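Local coordinates for m3DLH protein (PDB 7JKA) that probably hydrolyses ester or lactone bonds as a dienelactone hydrolase of the alpha/beta-hydrolase superfamily, with phosphotriester hydrolysis a possible further activity, at residues A[98-101]-A[102-105]; A[89-92]-A[93-97]; A[160-163]-A[164-167]; A[139-142]-A[143-146]; A[53-56]-A[57-60]. All coordinates share one frame; numbering follows the deposited sequence.

Contacts 1, 3 and 4 form one charged cluster, with centres 10 to 13 Å apart. R101 and R105 of contact 1 both reach E140 of contact 4, R105 also grips D165 of contact 3 (R105 NH2 to D165 OD2, 2.7 Å), and R143 of contact 4 packs against the 160-167 loop. Contact 2, on helix 90-98, precedes contact 1 in the chain and meets it where L97 O touches W104. Contact 5 stands apart, its centre about 29 Å from that of contact 3 and on the opposite side of the chain's centre. M94, W104 and H57 approach, but do not contact, the probable nucleophile elbow at C132, which immediately precedes the helix of contact 4.

Contact 1 (A[98-101]-A[102-105]); sequences FGDR and AAWR
A first torsion that sets CG opposite the backbone N turns D100 (chi1 -171°) toward A103, and the same choice in W104 (chi1 -170°) brings its indole up to F98 and R101. At the N-cap of helix 101-116, D100 OD1 accepts from A103 N at 3.1 Å, the N-H arriving from above the carboxylate plane, while OD2 rests on A103 CB. The main chain adds a bond from W104 N to D100 O at 3.0 Å. An alanine in place of D100 would probably leave A103 N without its capping acceptor and take away the negative charge here. F98 directs its edge at the face of the W104 six-membered ring in an offset edge-to-face pair, planes 61° apart, with F98 CD1 3.6 Å from W104 CZ3. In the conformer described, the twice-bent R101 chain runs alongside the indole, CD at its edge 3.8 Å from W104 CE3. R101 NH1 and R105 NH2 lie 3.8 Å apart; R101 NE and R105 NH2 pair with E140, R105 NH2 also with D165, and R101 NH1 bonds to P160 O. The two carboxylates probably balance both guanidinium charges.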
loop_
_atom_site.group_PDB
_atom_site.type_symbol
_atom_site.label_atom_id
_atom_site.label_comp_id
_atom_site.label_asym_id
_atom_site.label_seq_id
_atom_site.Cartn_x
_atom_site.Cartn_y
_atom_site.Cartn_z
ATOM N N PHE A 98 -8.612 -9.318 9.035
ATOM C CA PHE A 98 -9.831 -9.554 8.255
ATOM C C PHE A 98 -11.074 -9.539 9.133
ATOM O O PHE A 98 -12.141 -9.078 8.705
ATOM C CB PHE A 98 -9.776 -10.896 7.518
ATOM C CG PHE A 98 -8.687 -11.011 6.472
ATOM C CD1 PHE A 98 -8.200 -9.904 5.793
ATOM C CD2 PHE A 98 -8.179 -12.262 6.148
ATOM C CE1 PHE A 98 -7.205 -10.055 4.809
ATOM C CE2 PHE A 98 -7.187 -12.416 5.197
ATOM C CZ PHE A 98 -6.698 -11.310 4.527
ATOM N N GLY A 99 -10.984 -10.106 10.342
ATOM C CA GLY A 99 -12.146 -10.206 11.192
ATOM C C GLY A 99 -12.356 -9.026 12.111
ATOM O O GLY A 99 -13.301 -9.024 12.904
ATOM N N ASP A 100 -11.489 -8.010 12.031
ATOM C CA ASP A 100 -11.587 -6.810 12.850
ATOM C C ASP A 100 -11.234 -5.649 11.913
ATOM O O ASP A 100 -10.177 -5.015 11.996
ATOM C CB ASP A 100 -10.667 -6.882 14.071
ATOM C CG ASP A 100 -10.902 -5.756 15.049
ATOM O OD1 ASP A 100 -11.614 -4.789 14.705
ATOM O OD2 ASP A 100 -10.367 -5.852 16.174
ATOM N N ARG A 101 -12.143 -5.380 10.978
ATOM C CA ARG A 101 -11.889 -4.359 9.970
ATOM C C ARG A 101 -11.701 -2.983 10.608
ATOM O O ARG A 101 -10.922 -2.171 10.100
ATOM C CB ARG A 101 -13.028 -4.323 8.948
ATOM C CG ARG A 101 -13.382 -5.673 8.308
ATOM C CD ARG A 101 -12.359 -6.143 7.293
ATOM N NE ARG A 101 -12.515 -5.528 5.975
ATOM C CZ ARG A 101 -13.324 -5.984 5.021
ATOM N NH1 ARG A 101 -13.376 -5.361 3.857
ATOM N NH2 ARG A 101 -14.100 -7.050 5.227
ATOM N N ALA A 102 -12.380 -2.717 11.728
ATOM C CA ALA A 102 -12.205 -1.441 12.421
ATOM C C ALA A 102 -10.778 -1.272 12.918
ATOM O O ALA A 102 -10.187 -0.196 12.764
ATOM C CB ALA A 102 -13.192 -1.331 13.585
ATOM N N ALA A 103 -10.200 -2.323 13.506
ATOM C CA ALA A 103 -8.826 -2.217 13.997
ATOM C C ALA A 103 -7.845 -2.113 12.838
ATOM O O ALA A 103 -6.852 -1.377 12.907
ATOM C CB ALA A 103 -8.484 -3.421 14.875
ATOM N N TRP A 104 -8.121 -2.855 11.767
ATOM C CA TRP A 104 -7.293 -2.798 10.577
ATOM C C TRP A 104 -7.310 -1.400 9.988
ATOM O O TRP A 104 -6.262 -0.839 9.669
ATOM C CB TRP A 104 -7.832 -3.836 9.602
ATOM C CG TRP A 104 -7.023 -4.141 8.385
ATOM C CD1 TRP A 104 -5.774 -3.732 8.089
ATOM C CD2 TRP A 104 -7.469 -4.945 7.292
ATOM N NE1 TRP A 104 -5.398 -4.227 6.845
ATOM C CE2 TRP A 104 -6.423 -4.998 6.358
ATOM C CE3 TRP A 104 -8.651 -5.644 7.037
ATOM C CZ2 TRP A 104 -6.535 -5.702 5.146
ATOM C CZ3 TRP A 104 -8.760 -6.358 5.853
ATOM C CH2 TRP A 104 -7.710 -6.386 4.933
ATOM N N ARG A 105 -8.502 -0.819 9.860
ATOM C CA ARG A 105 -8.593 0.521 9.289
ATOM C C ARG A 105 -7.992 1.555 10.221
ATOM O O ARG A 105 -7.424 2.537 9.747
ATOM C CB ARG A 105 -10.046 0.849 8.969
ATOM C CG ARG A 105 -10.527 0.029 7.777
ATOM C CD ARG A 105 -12.025 -0.001 7.621
ATOM N NE ARG A 105 -12.370 -0.887 6.503
ATOM C CZ ARG A 105 -13.477 -0.804 5.775
ATOM N NH1 ARG A 105 -14.367 0.155 6.011
ATOM N NH2 ARG A 105 -13.666 -1.669 4.772
#

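Contact 2 (A[89-92]-A[93-97]); sequences QLRP and RMEGL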
loop_
_atom_site.group_PDB
_atom_site.type_symbol
_atom_site.label_atom_id
_atom_site.label_comp_id
_atom_site.label_asym_id
_atom_site.label_seq_id
_atom_site.Cartn_x
_atom_site.Cartn_y
_atom_site.Cartn_z
ATOM N N GLN A 89 3.047 -17.433 11.678
ATOM C CA GLN A 89 2.392 -16.303 12.315
ATOM C C GLN A 89 1.726 -15.365 11.320
ATOM O O GLN A 89 0.956 -14.500 11.734
ATOM C CB GLN A 89 3.398 -15.517 13.168
ATOM C CG GLN A 89 3.899 -16.276 14.388
ATOM C CD GLN A 89 5.052 -15.573 15.080
ATOM O OE1 GLN A 89 5.268 -14.372 14.887
ATOM N NE2 GLN A 89 5.808 -16.319 15.882
ATOM N N LEU A 90 1.983 -15.522 10.021
ATOM C CA LEU A 90 1.469 -14.559 9.048
ATOM C C LEU A 90 -0.046 -14.634 8.947
ATOM O O LEU A 90 -0.743 -13.627 9.113
ATOM C CB LEU A 90 2.094 -14.816 7.675
ATOM C CG LEU A 90 3.463 -14.233 7.364
ATOM C CD1 LEU A 90 3.868 -14.638 5.954
ATOM C CD2 LEU A 90 3.423 -12.727 7.491
ATOM N N ARG A 91 -0.564 -15.828 8.645
ATOM C CA ARG A 91 -2.001 -16.007 8.449
ATOM C C ARG A 91 -2.810 -15.650 9.693
ATOM O O ARG A 91 -3.825 -14.950 9.557
ATOM C CB ARG A 91 -2.268 -17.440 7.965
ATOM C CG ARG A 91 -3.735 -17.812 7.898
ATOM C CD ARG A 91 -3.935 -19.323 7.770
ATOM N NE ARG A 91 -3.265 -20.069 8.836
ATOM C CZ ARG A 91 -3.672 -20.106 10.103
ATOM N NH1 ARG A 91 -2.995 -20.817 10.996
ATOM N NH2 ARG A 91 -4.746 -19.428 10.484
ATOM N N PRO A 92 -2.442 -16.069 10.908
ATOM C CA PRO A 92 -3.225 -15.613 12.074
ATOM C C PRO A 92 -3.315 -14.103 12.195
ATOM O O PRO A 92 -4.376 -13.575 12.559
ATOM C CB PRO A 92 -2.475 -16.244 13.257
ATOM C CG PRO A 92 -1.897 -17.500 12.671
ATOM C CD PRO A 92 -1.486 -17.128 11.277
ATOM N N ARG A 93 -2.226 -13.385 11.904
ATOM C CA ARG A 93 -2.259 -11.929 11.969
ATOM C C ARG A 93 -3.184 -11.365 10.901
ATOM O O ARG A 93 -4.040 -10.533 11.198
ATOM C CB ARG A 93 -0.843 -11.370 11.821
ATOM C CG ARG A 93 -0.761 -9.845 11.736
ATOM C CD ARG A 93 -1.214 -9.184 13.030
ATOM N NE ARG A 93 -1.084 -7.721 12.987
ATOM C CZ ARG A 93 -1.853 -6.890 13.697
ATOM N NH1 ARG A 93 -1.677 -5.572 13.604
ATOM N NH2 ARG A 93 -2.814 -7.363 14.467
ATOM N N MET A 94 -3.041 -11.828 9.653
ATOM C CA MET A 94 -3.903 -11.331 8.588
ATOM C C MET A 94 -5.356 -11.658 8.864
ATOM O O MET A 94 -6.230 -10.803 8.707
ATOM C CB MET A 94 -3.474 -11.931 7.236
ATOM C CG MET A 94 -2.046 -11.548 6.864
ATOM S SD MET A 94 -1.400 -12.359 5.361
ATOM C CE MET A 94 -2.713 -12.103 4.171
ATOM N N GLU A 95 -5.636 -12.881 9.300
ATOM C CA GLU A 95 -7.031 -13.233 9.542
ATOM C C GLU A 95 -7.596 -12.456 10.718
ATOM O O GLU A 95 -8.784 -12.122 10.720
ATOM C CB GLU A 95 -7.173 -14.745 9.741
ATOM C CG GLU A 95 -6.914 -15.493 8.428
ATOM C CD GLU A 95 -7.103 -16.984 8.558
ATOM O OE1 GLU A 95 -7.358 -17.446 9.693
ATOM O OE2 GLU A 95 -6.991 -17.687 7.527
ATOM N N GLY A 96 -6.772 -12.136 11.719
ATOM C CA GLY A 96 -7.272 -11.322 12.809
ATOM C C GLY A 96 -7.687 -9.951 12.329
ATOM O O GLY A 96 -8.678 -9.390 12.794
ATOM N N LEU A 97 -6.960 -9.415 11.354
ATOM C CA LEU A 97 -7.331 -8.123 10.794
ATOM C C LEU A 97 -8.523 -8.241 9.847
ATOM O O LEU A 97 -9.403 -7.378 9.877
ATOM C CB LEU A 97 -6.120 -7.477 10.120
ATOM C CG LEU A 97 -5.030 -7.080 11.136
ATOM C CD1 LEU A 97 -3.773 -6.659 10.397
ATOM C CD2 LEU A 97 -5.519 -5.930 12.016
#
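Helix 90-98, almost from end to end, carries this contact, with R91 and E95 meeting one turn apart on the solvent side. R91 sets CG anti to its own N (chi1 172°), and a bend at chi3 (55°) folds the guanidinium back beside the helix. The E95 side chain, extended beyond CG, crosses it at a slant: E95 OE2 lies against the aliphatic part of R91, 3.3 Å from R91 CG, while R91 NH2 reaches E95 OE1 at 3.4 Å in a weak hydrogen bond that is also a salt bridge. Carboxylate and guanidinium planes stand 59° apart, so the two groups do not form a flat, two-pronged pair. P92 CD sits over the centre of one guanidinium face, 3.9 Å above its plane.

Beneath these side chains runs the i to i+4 ladder of an alpha-helix: M94 N binds L90 O at 3.0 Å, E95 N binds R91 O at 2.8 Å and G96 N binds P92 O, whereas R93 N to Q89 O, at 3.4 Å, is weak. P92 has no N-H to give, which costs little within the first turn or so of a helix, where amides have no carbonyl one turn back within the helix.

The M94 side chain packs on A51 and F133, its CG passing 3.3 Å from L90 O. R93 lies on a different side of the helix: L97 CD1 lies over the centre of one face of its guanidinium, 3.8 Å above the plane, while R93 NH1 bonds to L77 O and R93 NE to H78 ND1.

Contact 3 (A[160-163]-A[164-167]); sequences PELP and EDAG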
loop_
_atom_site.group_PDB
_atom_site.type_symbol
_atom_site.label_atom_id
_atom_site.label_comp_id
_atom_site.label_asym_id
_atom_site.label_seq_id
_atom_site.Cartn_x
_atom_site.Cartn_y
_atom_site.Cartn_z
ATOM N N PRO A 160 -14.000 -8.655 -0.117
ATOM C CA PRO A 160 -15.177 -7.803 -0.301
ATOM C C PRO A 160 -15.222 -6.637 0.671
ATOM O O PRO A 160 -14.706 -6.693 1.793
ATOM C CB PRO A 160 -16.342 -8.765 -0.052
ATOM C CG PRO A 160 -15.774 -10.113 -0.318
ATOM C CD PRO A 160 -14.380 -10.044 0.191
ATOM N N GLU A 161 -15.882 -5.573 0.221
ATOM C CA GLU A 161 -16.157 -4.414 1.062
ATOM C C GLU A 161 -17.057 -4.792 2.238
ATOM O O GLU A 161 -17.667 -5.864 2.276
ATOM C CB GLU A 161 -16.864 -3.320 0.262
ATOM C CG GLU A 161 -18.309 -3.715 -0.110
ATOM C CD GLU A 161 -19.069 -2.630 -0.880
ATOM O OE1 GLU A 161 -18.476 -1.577 -1.187
ATOM O OE2 GLU A 161 -20.273 -2.845 -1.175
ATOM N N LEU A 162 -17.129 -3.868 3.202
ATOM C CA LEU A 162 -18.224 -3.846 4.157
ATOM C C LEU A 162 -19.392 -3.080 3.535
ATOM O O LEU A 162 -19.183 -2.205 2.687
ATOM C CB LEU A 162 -17.796 -3.175 5.452
ATOM C CG LEU A 162 -16.660 -3.803 6.266
ATOM C CD1 LEU A 162 -16.372 -2.912 7.449
ATOM C CD2 LEU A 162 -17.039 -5.196 6.747
ATOM N N PRO A 163 -20.637 -3.397 3.899
ATOM C CA PRO A 163 -21.775 -2.702 3.271
ATOM C C PRO A 163 -21.690 -1.186 3.342
ATOM O O PRO A 163 -22.086 -0.502 2.386
ATOM C CB PRO A 163 -22.977 -3.246 4.061
ATOM C CG PRO A 163 -22.547 -4.603 4.484
ATOM C CD PRO A 163 -21.080 -4.467 4.811
ATOM N N GLU A 164 -21.192 -0.634 4.448
ATOM C CA GLU A 164 -21.177 0.814 4.589
ATOM C C GLU A 164 -20.119 1.472 3.728
ATOM O O GLU A 164 -20.066 2.703 3.704
ATOM C CB GLU A 164 -20.952 1.221 6.049
ATOM C CG GLU A 164 -19.660 0.718 6.643
ATOM C CD GLU A 164 -19.863 -0.533 7.474
ATOM O OE1 GLU A 164 -20.608 -1.455 7.037
ATOM O OE2 GLU A 164 -19.285 -0.574 8.580
ATOM N N ASP A 165 -19.269 0.690 3.048
ATOM C CA ASP A 165 -18.200 1.238 2.223
ATOM C C ASP A 165 -18.690 1.765 0.885
ATOM O O ASP A 165 -17.896 2.377 0.162
ATOM C CB ASP A 165 -17.138 0.182 1.936
ATOM C CG ASP A 165 -16.446 -0.317 3.176
ATOM O OD1 ASP A 165 -16.579 0.320 4.251
ATOM O OD2 ASP A 165 -15.744 -1.347 3.050
ATOM N N ALA A 166 -19.941 1.512 0.520
ATOM C CA ALA A 166 -20.433 1.941 -0.785
ATOM C C ALA A 166 -20.260 3.448 -0.962
ATOM O O ALA A 166 -20.675 4.245 -0.111
ATOM C CB ALA A 166 -21.895 1.549 -0.945
ATOM N N GLY A 167 -19.615 3.835 -2.068
ATOM C CA GLY A 167 -19.402 5.227 -2.398
ATOM C C GLY A 167 -18.364 5.966 -1.581
ATOM O O GLY A 167 -18.201 7.175 -1.778
HETATM O O HOH W 1 -16.604 0.284 -1.524
#
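D165 and L162 hold the tight part of this turn through two bonds that run in opposite directions. D165 N donates to L162 O at 2.9 Å, approaching from above the carbonyl plane, and L162 N donates to D165 OD2, also at 2.9 Å, from above the carboxylate plane. D165 places its CG beside its own N (chi1 -63°), which turns the carboxylate back over the start of the short 3-10 segment; D165 CB is 3.2 Å from L162 O. OD2 is gripped twice, since it also pairs with R105 NH2. Replacing D165 with an alanine would probably leave L162 N without this acceptor and R105 without one of its anions.

The outer side is looser. A166 N reaches P163 O only weakly, at 3.5 Å, and exposed E164, bent at chi2, lays its carboxylate beside L162, with E164 OE1 3.7 Å from L162 CB. A water donates both to E161 OE1 at 2.7 Å and to D165 O at 3.0 Å. Between the two sides, the E161 and D165 side chains run antiparallel to one another, carboxylate planes 79° apart. R198 binds the other oxygen of E161, which probably eases the proximity of two acids.

The turn lies in the loop between strands 150-154 and 172-178, where L162 packs on R101 and R105 of helix 101-116, E161 and D165 touch R143 at the end of helix 133-143, and E161 N bonds to E195 of helix 186-198.

Contact 4 (A[139-142]-A[143-146]); sequences LELA and RSGA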
loop_
_atom_site.group_PDB
_atom_site.type_symbol
_atom_site.label_atom_id
_atom_site.label_comp_id
_atom_site.label_asym_id
_atom_site.label_seq_id
_atom_site.Cartn_x
_atom_site.Cartn_y
_atom_site.Cartn_z
ATOM N N LEU A 139 -6.421 -0.474 0.256
ATOM C CA LEU A 139 -7.814 -0.448 -0.182
ATOM C C LEU A 139 -8.774 -0.352 0.997
ATOM O O LEU A 139 -9.837 0.272 0.875
ATOM C CB LEU A 139 -8.118 -1.679 -1.042
ATOM C CG LEU A 139 -7.495 -1.612 -2.447
ATOM C CD1 LEU A 139 -7.731 -2.940 -3.186
ATOM C CD2 LEU A 139 -8.076 -0.427 -3.217
ATOM N N GLU A 140 -8.435 -0.954 2.149
ATOM C CA GLU A 140 -9.259 -0.744 3.337
ATOM C C GLU A 140 -9.256 0.717 3.753
ATOM O O GLU A 140 -10.293 1.265 4.149
ATOM C CB GLU A 140 -8.760 -1.605 4.502
ATOM C CG GLU A 140 -9.063 -3.087 4.331
ATOM C CD GLU A 140 -10.540 -3.365 4.184
ATOM O OE1 GLU A 140 -11.283 -3.252 5.180
ATOM O OE2 GLU A 140 -10.957 -3.726 3.064
ATOM N N LEU A 141 -8.099 1.372 3.636
ATOM C CA LEU A 141 -8.010 2.790 3.967
ATOM C C LEU A 141 -8.861 3.613 3.018
ATOM O O LEU A 141 -9.596 4.505 3.445
ATOM C CB LEU A 141 -6.555 3.249 3.892
ATOM C CG LEU A 141 -6.275 4.731 4.214
ATOM C CD1 LEU A 141 -6.729 5.087 5.636
ATOM C CD2 LEU A 141 -4.767 4.985 4.049
ATOM N N ALA A 142 -8.824 3.289 1.724
ATOM C CA ALA A 142 -9.699 3.993 0.793
ATOM C C ALA A 142 -11.165 3.756 1.111
ATOM O O ALA A 142 -11.975 4.693 1.079
ATOM C CB ALA A 142 -9.384 3.546 -0.633
ATOM N N ARG A 143 -11.521 2.505 1.420
ATOM C CA ARG A 143 -12.916 2.170 1.712
ATOM C C ARG A 143 -13.420 2.896 2.949
ATOM O O ARG A 143 -14.624 3.187 3.058
ATOM C CB ARG A 143 -13.034 0.661 1.909
ATOM C CG ARG A 143 -13.016 -0.127 0.604
ATOM C CD ARG A 143 -12.910 -1.624 0.888
ATOM N NE ARG A 143 -13.182 -2.427 -0.306
ATOM C CZ ARG A 143 -12.939 -3.733 -0.379
ATOM N NH1 ARG A 143 -12.421 -4.378 0.659
ATOM N NH2 ARG A 143 -13.252 -4.406 -1.472
ATOM N N SER A 144 -12.521 3.199 3.886
ATOM C CA SER A 144 -12.923 3.908 5.104
ATOM C C SER A 144 -13.367 5.332 4.817
ATOM O O SER A 144 -13.967 5.980 5.694
ATOM C CB SER A 144 -11.765 3.935 6.102
ATOM O OG SER A 144 -10.843 4.967 5.774
ATOM N N GLY A 145 -13.084 5.835 3.618
ATOM C CA GLY A 145 -13.457 7.189 3.263
ATOM C C GLY A 145 -12.390 8.211 3.533
ATOM O O GLY A 145 -12.689 9.414 3.565
ATOM N N ALA A 146 -11.153 7.773 3.731
ATOM C CA ALA A 146 -10.050 8.686 3.967
ATOM C C ALA A 146 -9.804 9.576 2.750
ATOM O O ALA A 146 -10.114 9.227 1.598
ATOM C CB ALA A 146 -8.792 7.889 4.324
HETATM O O HOH W 2 -11.026 7.107 0.079
#
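L139 O receives R143 N at 2.8 Å, and the first carbons of the R143 side chain pass close over the same carbonyl, CG at 3.2 Å from L139 O. The L139 side chain itself turns to strand 150-154. Next, E140 folds at chi2, which carries its carboxylate along the helix flank to the end of the extended R143 chain. There R143 NH1 donates to E140 OE2 at 2.9 Å in a salt bridge; the oxygen lies in the guanidinium plane, yet the carboxylate stands nearly upright to it, planes 84° apart. E140 OE1 is thereby left to R101 and R105, while R143 NH2 binds L159 O and E195, so this buried pair has its charges shared among several partners.

Helix 133-143, which in this alpha/beta-hydrolase fold follows a probable nucleophile elbow, ends here in a Schellman motif. G145 leaves helical angles with a positive phi (92°), where any CB would collide with the carbonyl O of S144 and glycine is favoured.

E140 O still accepts S144 N at 3.0 Å. L141 O takes the S144 hydroxyl, OG donating at 2.7 Å from a place between the serine's backbone N and carbonyl carbon (chi1 81°); S144 N adds a weak bond to the same oxygen. L141 CD1 meets A146 CB at 3.7 Å, an apolar contact across the turn. Last in the segment, A142 O accepts G145 N at 3.0 Å from above the carbonyl plane, and a water lies 2.8 Å from both A142 O and A146 O.

Contact 5 (A[53-56]-A[57-60]); sequences GLND and HARE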
loop_
_atom_site.group_PDB
_atom_site.type_symbol
_atom_site.label_atom_id
_atom_site.label_comp_id
_atom_site.label_asym_id
_atom_site.label_seq_id
_atom_site.Cartn_x
_atom_site.Cartn_y
_atom_site.Cartn_z
ATOM N N GLY A 53 5.507 -7.109 7.676
ATOM C CA GLY A 53 5.658 -5.856 8.388
ATOM C C GLY A 53 6.655 -4.937 7.711
ATOM O O GLY A 53 7.145 -5.198 6.610
ATOM N N LEU A 54 6.965 -3.841 8.397
ATOM C CA LEU A 54 7.854 -2.830 7.835
ATOM C C LEU A 54 9.247 -3.424 7.674
ATOM O O LEU A 54 9.979 -3.602 8.650
ATOM C CB LEU A 54 7.862 -1.598 8.733
ATOM C CG LEU A 54 8.813 -0.473 8.331
ATOM C CD1 LEU A 54 8.730 -0.258 6.840
ATOM C CD2 LEU A 54 8.445 0.795 9.086
ATOM N N ASN A 55 9.618 -3.746 6.439
ATOM C CA ASN A 55 10.885 -4.409 6.156
ATOM C C ASN A 55 11.693 -3.605 5.140
ATOM O O ASN A 55 11.265 -2.533 4.696
ATOM C CB ASN A 55 10.629 -5.838 5.670
ATOM C CG ASN A 55 9.687 -5.904 4.475
ATOM O OD1 ASN A 55 9.376 -4.887 3.835
ATOM N ND2 ASN A 55 9.237 -7.122 4.160
ATOM N N ASP A 56 12.836 -4.159 4.722
ATOM C CA ASP A 56 13.734 -3.430 3.829
ATOM C C ASP A 56 13.090 -3.163 2.485
ATOM O O ASP A 56 13.333 -2.119 1.879
ATOM C CB ASP A 56 15.033 -4.195 3.637
ATOM C CG ASP A 56 15.977 -4.027 4.812
ATOM O OD1 ASP A 56 15.691 -3.152 5.666
ATOM O OD2 ASP A 56 16.986 -4.756 4.882
ATOM N N HIS A 57 12.254 -4.092 2.015
ATOM C CA HIS A 57 11.544 -3.900 0.756
ATOM C C HIS A 57 10.691 -2.639 0.804
ATOM O O HIS A 57 10.740 -1.804 -0.105
ATOM C CB HIS A 57 10.704 -5.149 0.470
ATOM C CG HIS A 57 9.814 -5.032 -0.720
ATOM N ND1 HIS A 57 8.557 -4.478 -0.650
ATOM C CD2 HIS A 57 9.984 -5.425 -2.003
ATOM C CE1 HIS A 57 7.993 -4.521 -1.846
ATOM N NE2 HIS A 57 8.838 -5.091 -2.684
ATOM N N ALA A 58 9.935 -2.447 1.887
ATOM C CA ALA A 58 9.079 -1.265 1.975
ATOM C C ALA A 58 9.895 0.008 2.144
ATOM O O ALA A 58 9.539 1.061 1.589
ATOM C CB ALA A 58 8.105 -1.421 3.136
ATOM N N ARG A 59 10.962 -0.055 2.940
ATOM C CA ARG A 59 11.830 1.109 3.089
ATOM C C ARG A 59 12.402 1.542 1.749
ATOM O O ARG A 59 12.494 2.743 1.456
ATOM C CB ARG A 59 12.965 0.802 4.068
ATOM C CG ARG A 59 12.530 0.479 5.497
ATOM C CD ARG A 59 13.773 0.204 6.357
ATOM N NE ARG A 59 13.392 -0.020 7.740
ATOM C CZ ARG A 59 13.318 -1.213 8.320
ATOM N NH1 ARG A 59 13.643 -2.315 7.652
ATOM N NH2 ARG A 59 12.934 -1.295 9.586
ATOM N N GLU A 60 12.821 0.575 0.931
ATOM C CA GLU A 60 13.381 0.906 -0.371
ATOM C C GLU A 60 12.326 1.545 -1.271
ATOM O O GLU A 60 12.629 2.480 -2.012
ATOM C CB GLU A 60 13.975 -0.349 -1.010
ATOM C CG GLU A 60 14.382 -0.175 -2.459
ATOM C CD GLU A 60 15.519 0.803 -2.672
ATOM O OE1 GLU A 60 16.169 1.226 -1.687
ATOM O OE2 GLU A 60 15.766 1.136 -3.858
HETATM O O HOH W 3 12.871 -3.858 10.031
HETATM O O HOH W 4 7.127 -4.951 2.141
#
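The R59 guanidinium has, in the L54 conformer described, L54 CG on one face, 4.2 Å above the plane and shifted toward the rim, with D56 OD1 and a water at its edge. R59 NH1 donates to D56 OD1 at 3.0 Å in a salt bridge, on the anti side and tilted out of the carboxylate plane; the two planes are inclined at 66°. The edge water accepts from R59 NH2 at 2.6 Å and donates to L54 O. R59 reaches this place with an extended chain whose CG runs along N55 O.

In the second flat group, the amide of N55, CG lies between the backbone N and the carbonyl carbon (chi1 55°), which directs OD1 at the start of helix 56-67, where it accepts from A58 N at 3.2 Å as the N-cap. A second water donates to N55 OD1 at 2.8 Å and lies 3.2 Å from H57 ND1. The imidazole is bonded through NE2 to T216 and meets F131 edge-to-face. L54 CD1 also meets A58 CB at 3.9 Å.

N55 O also accepts R59 N, so one residue serves two amides of the first turn. The negative charge of D56 near the same N-terminus should stand favourably toward the helix dipole, while the salt bridge and water probably hold the guanidinium of R59 against the loop that leads out of strand 42-48.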